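Local coordinates for protein D,D-dipeptidase/D,D-carboxypeptidase (Enterococcus faecalis, PDB 4MUQ) that is a zinc-dependent D,D-dipeptidase of vancomycin resistance that cleaves D-Ala-D-Ala and probably also acts as a D,D-carboxypeptidase, at residues A[184-187]-A[188-191]. Residues are numbered along the deposited sequence; the frame is centred on the assembly and turned at random.
Sequences GFSL and EEYT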
loop_
_atom_site.group_PDB
_atom_site.type_symbol
_atom_site.label_atom_id
_atom_site.label_comp_id
_atom_site.label_asym_id
_atom_site.label_seq_id
_atom_site.Cartn_x
_atom_site.Cartn_y
_atom_site.Cartn_z
ATOM N N GLY A 184 -6.801 -6.103 12.696
ATOM C CA GLY A 184 -5.397 -6.439 12.893
ATOM C C GLY A 184 -4.780 -7.207 11.732
ATOM O O GLY A 184 -3.962 -8.107 11.948
ATOM N N PHE A 185 -5.164 -6.855 10.508
ATOM C CA PHE A 185 -4.750 -7.605 9.321
ATOM C C PHE A 185 -3.489 -7.058 8.687
ATOM O O PHE A 185 -3.365 -5.847 8.495
ATOM C CB PHE A 185 -5.827 -7.512 8.236
ATOM C CG PHE A 185 -7.032 -8.373 8.464
ATOM C CD1 PHE A 185 -6.987 -9.480 9.294
ATOM C CD2 PHE A 185 -8.224 -8.067 7.813
ATOM C CE1 PHE A 185 -8.122 -10.274 9.471
ATOM C CE2 PHE A 185 -9.357 -8.846 7.982
ATOM C CZ PHE A 185 -9.308 -9.947 8.812
ATOM N N SER A 186 -2.586 -7.959 8.312
ATOM C CA SER A 186 -1.574 -7.664 7.307
ATOM C C SER A 186 -2.273 -7.584 5.952
ATOM O O SER A 186 -3.421 -8.035 5.808
ATOM C CB SER A 186 -0.536 -8.782 7.259
ATOM O OG SER A 186 -1.123 -10.013 6.847
ATOM N N LEU A 187 -1.585 -7.056 4.951
ATOM C CA LEU A 187 -2.162 -7.014 3.606
ATOM C C LEU A 187 -2.429 -8.422 3.069
ATOM O O LEU A 187 -3.431 -8.636 2.382
ATOM C CB LEU A 187 -1.302 -6.186 2.644
ATOM C CG LEU A 187 -1.901 -5.981 1.243
ATOM C CD1 LEU A 187 -3.291 -5.316 1.298
ATOM C CD2 LEU A 187 -0.945 -5.145 0.419
ATOM N N GLU A 188 -1.561 -9.381 3.394
ATOM C CA GLU A 188 -1.787 -10.789 3.037
ATOM C C GLU A 188 -3.137 -11.274 3.562
ATOM O O GLU A 188 -3.922 -11.884 2.827
ATOM C CB GLU A 188 -0.679 -11.675 3.613
ATOM C CG GLU A 188 0.651 -11.636 2.836
ATOM C CD GLU A 188 1.498 -10.389 3.081
ATOM O OE1 GLU A 188 1.200 -9.605 4.008
ATOM O OE2 GLU A 188 2.474 -10.202 2.317
ATOM N N GLU A 189 -3.401 -11.008 4.835
ATOM C CA GLU A 189 -4.652 -11.431 5.438
ATOM C C GLU A 189 -5.854 -10.746 4.796
ATOM O O GLU A 189 -6.861 -11.401 4.536
ATOM C CB GLU A 189 -4.617 -11.191 6.945
ATOM C CG GLU A 189 -3.741 -12.178 7.699
ATOM C CD GLU A 189 -3.373 -11.681 9.077
ATOM O OE1 GLU A 189 -2.623 -10.686 9.155
ATOM O OE2 GLU A 189 -3.834 -12.280 10.076
ATOM N N TYR A 190 -5.743 -9.445 4.538
ATOM C CA TYR A 190 -6.841 -8.703 3.925
ATOM C C TYR A 190 -7.145 -9.229 2.518
ATOM O O TYR A 190 -8.305 -9.322 2.115
ATOM C CB TYR A 190 -6.537 -7.204 3.889
ATOM C CG TYR A 190 -7.710 -6.375 3.418
ATOM C CD1 TYR A 190 -8.897 -6.359 4.129
ATOM C CD2 TYR A 190 -7.631 -5.605 2.256
ATOM C CE1 TYR A 190 -9.983 -5.611 3.702
ATOM C CE2 TYR A 190 -8.715 -4.841 1.826
ATOM C CZ TYR A 190 -9.884 -4.854 2.559
ATOM O OH TYR A 190 -10.975 -4.106 2.165
ATOM N N THR A 191 -6.097 -9.584 1.785
ATOM C CA THR A 191 -6.263 -10.088 0.422
ATOM C C THR A 191 -7.091 -11.381 0.422
ATOM O O THR A 191 -7.970 -11.579 -0.432
ATOM C CB THR A 191 -4.883 -10.286 -0.238
ATOM O OG1 THR A 191 -4.171 -9.042 -0.215
ATOM C CG2 THR A 191 -5.004 -10.712 -1.687
#
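Phe185 CD2 and Leu187 CD1 both come to the edge of the Tyr190 ring, near its plane. Phe185 CD2 lies 4.1 Å from Tyr190 CD1, and Leu187 CD1 is a looser neighbour of Tyr190 CD2. The Phe185 ring is met obliquely by the foot of the Glu189 chain, with Phe185 CD1 3.7 Å from Glu189 CB. The Glu189 carboxylate is turned 56° from that ring. Glu189 CG is anti to its carbonyl carbon, chi1 -74°, which leads the chain back towards Ser186; beyond CG it is extended. There Glu189 OE1 takes two bonds on its anti side. Ser186 N donates to Glu189 OE1 at 2.9 Å, nearly straight. Ser186 OG donates to Glu189 OE1 at 2.8 Å, closer to the carboxylate plane. In return, Glu189 N donates to Ser186 OG over 3.2 Å. This is a capping box, with Ser186 as N-cap of helix 187-194. Phe185 alone separates Ser186 from Gly184, whose Schellman motif ends helix 176-183, so one helix stops and the next starts within a few residues. Ser186 OG sits between its own N and carbonyl carbon, chi1 64°, where it can serve both bonds. Lys156 makes a salt bridge to Glu189 OE1 and also bonds Gly184 O, tying both motifs to one charge. In the first turn Tyr190 N donates to Ser186 O. Leu187 O accepts from Thr191 N at 2.9 Å and from Thr191 OG1 at 2.7 Å, on opposite faces of its carbonyl plane. Glu188 turns its carboxylate to Arg151 in a salt bridge, and Tyr190 OH bonds His176 of helix 176-183.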